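Local coordinates for protein 2-hydroxyethylphosphonate dioxygenase (Streptomyces viridochromogenes, PDB 4YAR) that uses a single non-heme iron to cleave 2-hydroxyethylphosphonate with dioxygen into hydroxymethylphosphonate and formate, a step in the biosynthesis of the antibiotic phosphinothricin tripeptide, at residues 157-161 with 171-175; 166-171 with 337-341; 22-28 with 51-56. The protein carries 1 engineered substitution. One frame throughout, in Å; residues are numbered along the deposited sequence.

Interaction 1: residues 157-161 with 171-175. With CD (cadmium ion), chain H.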
loop_
_atom_site.group_PDB
_atom_site.type_symbol
_atom_site.label_atom_id
_atom_site.label_comp_id
_atom_site.label_asym_id
_atom_site.label_seq_id
_atom_site.Cartn_x
_atom_site.Cartn_y
_atom_site.Cartn_z
ATOM N N ARG A 157 -15.005 -19.244 8.742
ATOM C CA ARG A 157 -13.855 -19.949 9.300
ATOM C C ARG A 157 -13.411 -19.229 10.553
ATOM O O ARG A 157 -13.568 -17.957 10.643
ATOM C CB ARG A 157 -12.683 -19.970 8.331
ATOM C CG ARG A 157 -11.597 -20.948 8.767
ATOM C CD ARG A 157 -10.299 -20.862 8.013
ATOM N NE ARG A 157 -10.484 -21.206 6.613
ATOM C CZ ARG A 157 -9.507 -21.670 5.816
ATOM N NH1 ARG A 157 -8.258 -21.867 6.282
ATOM N NH2 ARG A 157 -9.798 -21.929 4.540
ATOM N N VAL A 158 -12.936 -19.998 11.522
ATOM C CA VAL A 158 -12.452 -19.432 12.790
ATOM C C VAL A 158 -11.013 -18.849 12.641
ATOM O O VAL A 158 -10.025 -19.567 12.309
ATOM C CB VAL A 158 -12.508 -20.443 13.933
ATOM C CG1 VAL A 158 -11.843 -19.919 15.210
ATOM C CG2 VAL A 158 -13.924 -20.829 14.242
ATOM N N LEU A 159 -10.892 -17.572 12.964
ATOM C CA LEU A 159 -9.596 -16.971 13.171
ATOM C C LEU A 159 -9.236 -17.094 14.641
ATOM O O LEU A 159 -9.787 -16.386 15.490
ATOM C CB LEU A 159 -9.672 -15.491 12.842
ATOM C CG LEU A 159 -9.408 -14.935 11.491
ATOM C CD1 LEU A 159 -10.773 -14.643 10.861
ATOM C CD2 LEU A 159 -8.620 -13.663 11.714
ATOM N N HIS A 160 -8.318 -17.990 14.925
ATOM C CA HIS A 160 -7.971 -18.353 16.275
ATOM C C HIS A 160 -7.116 -17.245 16.886
ATOM O O HIS A 160 -6.385 -16.538 16.196
ATOM C CB HIS A 160 -7.198 -19.670 16.286
ATOM C CG HIS A 160 -8.064 -20.879 16.102
ATOM N ND1 HIS A 160 -8.683 -21.531 17.151
ATOM C CD2 HIS A 160 -8.550 -21.444 14.970
ATOM C CE1 HIS A 160 -9.451 -22.500 16.667
ATOM N NE2 HIS A 160 -9.392 -22.462 15.350
ATOM N N ALA A 161 -7.213 -17.136 18.187
ATOM C CA ALA A 161 -6.296 -16.402 18.994
ATOM C C ALA A 161 -5.347 -17.386 19.599
ATOM O O ALA A 161 -5.708 -18.482 19.877
ATOM C CB ALA A 161 -7.028 -15.684 20.115
ATOM N N GLY A 171 -2.267 -14.319 17.148
ATOM C CA GLY A 171 -3.363 -15.053 16.511
ATOM C C GLY A 171 -3.172 -15.300 15.020
ATOM O O GLY A 171 -2.179 -14.926 14.459
ATOM N N ASP A 172 -4.139 -15.955 14.445
ATOM C CA ASP A 172 -4.177 -16.204 13.016
ATOM C C ASP A 172 -4.259 -14.865 12.271
ATOM O O ASP A 172 -4.824 -13.840 12.798
ATOM C CB ASP A 172 -5.422 -17.045 12.645
ATOM C CG ASP A 172 -5.390 -18.530 13.089
ATOM O OD1 ASP A 172 -4.372 -19.104 13.511
ATOM O OD2 ASP A 172 -6.492 -19.156 13.070
ATOM N N SER A 173 -3.813 -14.875 11.011
ATOM C CA SER A 173 -3.961 -13.729 10.139
ATOM C C SER A 173 -4.310 -14.164 8.755
ATOM O O SER A 173 -4.039 -15.297 8.393
ATOM C CB SER A 173 -2.679 -12.853 10.120
ATOM O OG SER A 173 -1.559 -13.634 9.743
ATOM N N TYR A 174 -4.907 -13.283 7.993
ATOM C CA TYR A 174 -5.147 -13.526 6.598
ATOM C C TYR A 174 -5.261 -12.221 5.797
ATOM O O TYR A 174 -5.523 -11.119 6.350
ATOM C CB TYR A 174 -6.410 -14.382 6.388
ATOM C CG TYR A 174 -7.713 -13.609 6.515
ATOM C CD1 TYR A 174 -8.174 -13.107 7.729
ATOM C CD2 TYR A 174 -8.508 -13.398 5.375
ATOM C CE1 TYR A 174 -9.354 -12.394 7.807
ATOM C CE2 TYR A 174 -9.689 -12.713 5.450
ATOM C CZ TYR A 174 -10.132 -12.222 6.655
ATOM O OH TYR A 174 -11.313 -11.496 6.651
ATOM N N VAL A 175 -5.202 -12.381 4.477
ATOM C CA VAL A 175 -5.372 -11.275 3.574
ATOM C C VAL A 175 -6.724 -11.405 2.944
ATOM O O VAL A 175 -7.034 -12.412 2.292
ATOM C CB VAL A 175 -4.367 -11.233 2.461
ATOM C CG1 VAL A 175 -4.736 -10.057 1.540
ATOM C CG2 VAL A 175 -2.990 -11.066 3.051
HETATM CD CD CD H . -8.536 -21.265 19.489
HETATM O O HOH W 1 -5.972 -21.244 19.060
#
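His160 and Asp172 join the end of strand 156-159 to the start of strand 173-176 by a short polar link in the beta-rich catalytic part of the chain. A single beta bridge pairs Ala161 with Gly171, whose CA atoms are 4.1 Å apart. Beside it two hydrogen bonds hold His160 and Asp172 together. Asp172 N donates to His160 O at 2.9 Å. In return the carboxylate reaches back: His160 N donates to Asp172 OD2, also at 2.9 Å and nearly straight at 163°. The N-H comes from above the carboxylate plane, about 60° out of it. Asp172 CG lies anti to its own carbonyl carbon (chi1 -71°), which lets the carboxylate run alongside the His160 side chain. OD2 thus sits near the plane of the imidazole, at its edge, 3.3 Å from His160 CB. Val158 CG1 covers one face of the same ring. The other carboxylate oxygen, OD1, accepts from Ile307 N, so both ends of the group are held.

His160 ND1 binds a cadmium ion at 2.4 Å. A water on the metal also donates to Ala161 O, and Asp142 and His163 belong to the same site. The two bonds with Asp172 probably help to position the backbone from which this ligand projects.

Further along, Leu159 CD2 meets Tyr174 CD1 at 4.0 Å, and the two side chains cross at about a right angle. Tyr174 OH is hydrogen-bonded to Trp147 and Tyr184. The Tyr174 ring lies close to His176, an engineered residue, and His182, an iron ligand of the active enzyme that binds a separate cadmium ion here. Strand 133-140 pairs with Asp172 and Tyr174 through Asn137 and Thr135. Strand 143-146 pairs with Arg157 and Leu159, so the contact bridges two antiparallel sheets.

Interaction 2: residues 166-171 with 337-341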
loop_
_atom_site.group_PDB
_atom_site.type_symbol
_atom_site.label_atom_id
_atom_site.label_comp_id
_atom_site.label_asym_id
_atom_site.label_seq_id
_atom_site.Cartn_x
_atom_site.Cartn_y
_atom_site.Cartn_z
ATOM N N ASP A 166 4.053 -17.622 23.935
ATOM C CA ASP A 166 4.515 -16.976 22.715
ATOM C C ASP A 166 3.388 -16.126 22.210
ATOM O O ASP A 166 3.122 -16.162 21.012
ATOM C CB ASP A 166 4.834 -17.989 21.602
ATOM C CG ASP A 166 5.946 -18.926 21.929
ATOM O OD1 ASP A 166 6.865 -18.532 22.695
ATOM O OD2 ASP A 166 5.922 -20.061 21.357
ATOM N N ARG A 167 2.755 -15.362 23.111
ATOM C CA ARG A 167 1.639 -14.550 22.812
ATOM C C ARG A 167 2.035 -13.298 22.037
ATOM O O ARG A 167 1.172 -12.546 21.601
ATOM C CB ARG A 167 0.929 -14.140 24.092
ATOM C CG ARG A 167 0.452 -15.322 24.928
ATOM C CD ARG A 167 -0.899 -15.880 24.501
ATOM N NE ARG A 167 -2.010 -15.176 25.140
ATOM C CZ ARG A 167 -2.977 -15.692 25.903
ATOM N NH1 ARG A 167 -3.067 -16.978 26.208
ATOM N NH2 ARG A 167 -3.904 -14.880 26.359
ATOM N N TRP A 168 3.333 -13.051 21.885
ATOM C CA TRP A 168 3.765 -12.043 20.932
ATOM C C TRP A 168 3.249 -12.363 19.501
ATOM O O TRP A 168 3.110 -11.474 18.643
ATOM C CB TRP A 168 5.261 -11.855 21.015
ATOM C CG TRP A 168 6.112 -12.949 20.571
ATOM C CD1 TRP A 168 6.449 -14.045 21.278
ATOM C CD2 TRP A 168 6.816 -13.037 19.308
ATOM N NE1 TRP A 168 7.319 -14.852 20.530
ATOM C CE2 TRP A 168 7.565 -14.242 19.323
ATOM C CE3 TRP A 168 6.886 -12.221 18.184
ATOM C CZ2 TRP A 168 8.323 -14.657 18.255
ATOM C CZ3 TRP A 168 7.712 -12.602 17.132
ATOM C CH2 TRP A 168 8.429 -13.814 17.174
ATOM N N ILE A 169 3.002 -13.637 19.236
ATOM C CA ILE A 169 2.231 -14.037 18.048
ATOM C C ILE A 169 0.826 -14.129 18.521
ATOM O O ILE A 169 0.453 -15.035 19.320
ATOM C CB ILE A 169 2.738 -15.378 17.454
ATOM C CG1 ILE A 169 4.227 -15.279 17.076
ATOM C CG2 ILE A 169 1.771 -15.879 16.363
ATOM C CD1 ILE A 169 4.981 -16.564 16.753
ATOM N N THR A 170 0.029 -13.135 18.170
ATOM C CA THR A 170 -1.219 -12.903 18.844
ATOM C C THR A 170 -2.335 -13.876 18.401
ATOM O O THR A 170 -3.250 -14.229 19.196
ATOM C CB THR A 170 -1.706 -11.443 18.671
ATOM O OG1 THR A 170 -2.055 -11.179 17.287
ATOM C CG2 THR A 170 -0.643 -10.472 19.124
ATOM N N GLY A 171 -2.267 -14.319 17.148
ATOM C CA GLY A 171 -3.363 -15.053 16.511
ATOM C C GLY A 171 -3.172 -15.300 15.020
ATOM O O GLY A 171 -2.179 -14.926 14.459
ATOM N N SER A 337 4.238 -8.122 10.116
ATOM C CA SER A 337 5.162 -8.947 10.940
ATOM C C SER A 337 4.862 -8.744 12.435
ATOM O O SER A 337 4.426 -7.670 12.830
ATOM C CB SER A 337 6.637 -8.533 10.664
ATOM O OG SER A 337 6.955 -8.641 9.275
ATOM N N PHE A 338 5.059 -9.787 13.226
ATOM C CA PHE A 338 5.119 -9.674 14.702
ATOM C C PHE A 338 6.589 -9.477 15.064
ATOM O O PHE A 338 7.439 -10.221 14.555
ATOM C CB PHE A 338 4.612 -10.908 15.403
ATOM C CG PHE A 338 3.241 -11.386 15.020
ATOM C CD1 PHE A 338 2.096 -10.912 15.682
ATOM C CD2 PHE A 338 3.078 -12.387 14.087
ATOM C CE1 PHE A 338 0.833 -11.395 15.329
ATOM C CE2 PHE A 338 1.802 -12.955 13.815
ATOM C CZ PHE A 338 0.681 -12.383 14.404
ATOM N N LEU A 339 6.882 -8.492 15.884
ATOM C CA LEU A 339 8.258 -8.223 16.369
ATOM C C LEU A 339 8.382 -8.269 17.908
ATOM O O LEU A 339 7.727 -7.541 18.623
ATOM C CB LEU A 339 8.775 -6.901 15.919
ATOM C CG LEU A 339 8.933 -6.600 14.447
ATOM C CD1 LEU A 339 9.558 -5.251 14.281
ATOM C CD2 LEU A 339 9.846 -7.657 13.782
ATOM N N ARG A 340 9.268 -9.126 18.369
ATOM C CA ARG A 340 9.683 -9.147 19.780
ATOM C C ARG A 340 10.950 -8.288 20.004
ATOM O O ARG A 340 11.927 -8.472 19.305
ATOM C CB ARG A 340 9.922 -10.608 20.136
ATOM C CG ARG A 340 9.716 -10.972 21.570
ATOM C CD ARG A 340 10.233 -12.368 21.807
ATOM N NE ARG A 340 9.380 -13.087 22.734
ATOM C CZ ARG A 340 9.703 -14.241 23.329
ATOM N NH1 ARG A 340 10.881 -14.827 23.085
ATOM N NH2 ARG A 340 8.839 -14.817 24.169
ATOM N N VAL A 341 10.895 -7.340 20.960
ATOM C CA VAL A 341 11.981 -6.447 21.275
ATOM C C VAL A 341 12.515 -6.888 22.662
ATOM O O VAL A 341 11.730 -7.158 23.552
ATOM C CB VAL A 341 11.454 -4.964 21.353
ATOM C CG1 VAL A 341 12.588 -4.000 21.581
ATOM C CG2 VAL A 341 10.685 -4.614 20.083
#
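Trp168 and Phe338 bring a type I beta turn, Asp166 to Ile169, against strand 335-343 of the seven-stranded antiparallel sheet. The turn is closed by Ile169 N donating to Asp166 O. The contact is made by aromatic and aliphatic packing and by Arg340 laid over an indole.

Arg340 lies across one face of the Trp168 indole. Its CD makes a CH-pi contact, 4.0 Å from the centroid of the five-membered ring and 8° off the ring normal. The guanidinium plane is tilted 30° from the indole. Arg340 NE is 3.4 Å from Trp168 CD1, over the ring face. Ile169 CG1 covers the opposite indole face, so the ring is held between the arginine and its own neighbour in sequence. Trp168 CE3 packs on Phe338 CB at 3.8 Å, and the backbone carbonyl of Phe338 lies at the indole edge. Trp168 chi1 of 68° sets CG between the backbone N and the carbonyl carbon, which carries the indole toward the strand.

The Phe338 ring packs against residues 168-171, with Ile169 CA over its centre, 4.0 Å from the centroid. Ile169 CG2 covers the same ring at CE2.

Outside this shell, Glu321 and Ala323 of strand 320-324 and Thr401 of strand 400-407 touch Trp168. Helix 307-312 packs on Ile169 and Phe338 through Ser310. Asp166 OD1 is 4.5 Å from Arg340 NH2 but well out of the guanidinium plane, so only charge attraction is likely. Thr170 OG1 is hydrogen-bonded to Asn137 O and lies 3.5 Å from Phe338 CE1.

Interaction 3: residues 22-28 with 51-56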
loop_
_atom_site.group_PDB
_atom_site.type_symbol
_atom_site.label_atom_id
_atom_site.label_comp_id
_atom_site.label_asym_id
_atom_site.label_seq_id
_atom_site.Cartn_x
_atom_site.Cartn_y
_atom_site.Cartn_z
ATOM N N THR A 22 5.684 34.135 -17.224
ATOM C CA THR A 22 4.666 33.587 -16.309
ATOM C C THR A 22 4.149 34.745 -15.391
ATOM O O THR A 22 2.958 34.936 -15.224
ATOM C CB THR A 22 5.218 32.357 -15.551
ATOM O OG1 THR A 22 5.522 31.304 -16.523
ATOM C CG2 THR A 22 4.215 31.829 -14.587
ATOM N N ALA A 23 5.088 35.519 -14.857
ATOM C CA ALA A 23 4.735 36.623 -13.941
ATOM C C ALA A 23 3.815 37.637 -14.645
ATOM O O ALA A 23 2.777 38.061 -14.072
ATOM C CB ALA A 23 6.000 37.265 -13.392
ATOM N N ASP A 24 4.157 37.963 -15.897
ATOM C CA ASP A 24 3.442 38.970 -16.664
ATOM C C ASP A 24 2.057 38.500 -17.007
ATOM O O ASP A 24 1.059 39.202 -16.815
ATOM C CB ASP A 24 4.235 39.388 -17.913
ATOM C CG ASP A 24 5.417 40.340 -17.575
ATOM O OD1 ASP A 24 5.554 40.765 -16.400
ATOM O OD2 ASP A 24 6.206 40.672 -18.479
ATOM N N LEU A 25 1.990 37.262 -17.471
ATOM C CA LEU A 25 0.726 36.616 -17.739
ATOM C C LEU A 25 -0.194 36.535 -16.534
ATOM O O LEU A 25 -1.391 36.714 -16.652
ATOM C CB LEU A 25 1.019 35.196 -18.247
ATOM C CG LEU A 25 1.202 35.043 -19.738
ATOM C CD1 LEU A 25 1.465 33.554 -20.043
ATOM C CD2 LEU A 25 -0.050 35.589 -20.470
ATOM N N ALA A 26 0.377 36.275 -15.367
ATOM C CA ALA A 26 -0.390 36.076 -14.158
ATOM C C ALA A 26 -0.696 37.401 -13.415
ATOM O O ALA A 26 -1.495 37.417 -12.477
ATOM C CB ALA A 26 0.379 35.161 -13.239
ATOM N N GLY A 27 0.005 38.460 -13.811
ATOM C CA GLY A 27 -0.097 39.775 -13.211
ATOM C C GLY A 27 0.607 39.835 -11.882
ATOM O O GLY A 27 0.151 40.486 -10.966
ATOM N N LEU A 28 1.718 39.153 -11.772
ATOM C CA LEU A 28 2.342 38.970 -10.473
ATOM C C LEU A 28 3.730 39.532 -10.463
ATOM O O LEU A 28 4.403 39.497 -11.439
ATOM C CB LEU A 28 2.406 37.501 -10.100
ATOM C CG LEU A 28 1.081 36.814 -9.781
ATOM C CD1 LEU A 28 1.357 35.385 -9.336
ATOM C CD2 LEU A 28 0.308 37.568 -8.671
ATOM N N ALA A 51 -4.046 33.174 -9.716
ATOM C CA ALA A 51 -3.592 33.873 -10.928
ATOM C C ALA A 51 -2.587 33.000 -11.743
ATOM O O ALA A 51 -2.601 33.018 -13.003
ATOM C CB ALA A 51 -2.964 35.210 -10.576
ATOM N N LEU A 52 -1.732 32.269 -11.017
ATOM C CA LEU A 52 -0.739 31.375 -11.641
ATOM C C LEU A 52 -1.468 30.226 -12.336
ATOM O O LEU A 52 -1.124 29.841 -13.439
ATOM C CB LEU A 52 0.243 30.836 -10.610
ATOM C CG LEU A 52 1.463 31.668 -10.256
ATOM C CD1 LEU A 52 2.204 31.085 -9.038
ATOM C CD2 LEU A 52 2.387 31.860 -11.465
ATOM N N ALA A 53 -2.512 29.723 -11.694
ATOM C CA ALA A 53 -3.310 28.637 -12.245
ATOM C C ALA A 53 -3.949 29.059 -13.532
ATOM O O ALA A 53 -3.888 28.355 -14.548
ATOM C CB ALA A 53 -4.376 28.208 -11.244
ATOM N N GLU A 54 -4.548 30.243 -13.516
ATOM C CA GLU A 54 -5.231 30.716 -14.702
ATOM C C GLU A 54 -4.194 30.878 -15.826
ATOM O O GLU A 54 -4.402 30.402 -16.935
ATOM C CB GLU A 54 -5.986 32.013 -14.410
ATOM C CG GLU A 54 -6.995 32.393 -15.491
ATOM C CD GLU A 54 -6.339 32.863 -16.788
ATOM O OE1 GLU A 54 -5.437 33.736 -16.742
ATOM O OE2 GLU A 54 -6.734 32.356 -17.865
ATOM N N ALA A 55 -3.056 31.489 -15.509
ATOM C CA ALA A 55 -2.008 31.752 -16.518
ATOM C C ALA A 55 -1.434 30.469 -17.185
ATOM O O ALA A 55 -1.072 30.479 -18.365
ATOM C CB ALA A 55 -0.890 32.593 -15.904
ATOM N N LEU A 56 -1.363 29.395 -16.402
ATOM C CA LEU A 56 -0.764 28.120 -16.816
ATOM C C LEU A 56 -1.821 27.121 -17.278
ATOM O O LEU A 56 -1.536 25.960 -17.581
ATOM C CB LEU A 56 0.021 27.561 -15.641
ATOM C CG LEU A 56 1.274 28.354 -15.276
ATOM C CD1 LEU A 56 1.946 27.871 -14.001
ATOM C CD2 LEU A 56 2.270 28.302 -16.437
#
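A helix-turn-helix domain of the cro/C1 type holds this contact, in which Ala26, the last residue of helix 19-26, packs on Ala51 and Ala55 of helix 49-55. Residues 19-38 are assigned by similarity as the DNA-binding motif, so helix 19-26 would be its first helix. The short axes come within 8.7 Å of each other at a crossing angle of 103°, nearly perpendicular. Small residues allow that closeness. Ala26 CB is 3.9 Å from Ala55 CB, and Ala51 CB sits 3.3 Å from Ala26 O. Leu25 adds its CB, 4.0 Å from Ala55 CB, on the more exposed side.

Leu52 fills the inner side. Its CD2 meets the Thr22 methyl CG2 at 3.6 Å, with the two side chains at about a right angle. Thr22 CG2 lies anti to the backbone N, which turns the methyl to this contact. Thr22 OG1 is hydrogen-bonded to Thr18 O, one turn earlier. Leu33 of helix 30-36 touches both Thr22 and Leu52, and Leu36 also packs on Leu52. The three helices therefore share one apolar core. Leu56 reaches toward Leu8 and Trp11 of helix 5-15.

The chain leaves helix 19-26 through a Schellman motif. Gly27 takes a positive phi of 76°, a conformation that favours glycine. Leu28 N donates to Ala23 O at 2.8 Å, and Gly27 N donates to Asp24 O. Beyond this end Leu28 points toward helix 49-55, where its side chain crosses that of Leu52 at about a right angle. Leu28 CG stands with the carbonyl carbon opposite it, and the branch beyond delivers CD1 to Leu52 CG at 3.8 Å.

How the interactions relate
From the N terminus, interaction 3 comes first. It closes a loop of 22 residues holding helix 30-36 and joins helices 19-26 and 49-55 of the helix-turn-helix region. Interactions 1 and 2 follow much later, on the opposite side of the chain's centre. The centres of interactions 1 and 3 are about 57 Å apart, as are those of interactions 2 and 3. Interactions 1 and 2 cross along the chain. Segment 166-171 lies in the loop of nine residues that interaction 1 closes and ends at Gly171, which both share. Interaction 2 ties that loop to strand 335-343, 165 residues on. Together they join strands 156-159 and 173-176 to the seven-stranded sheet.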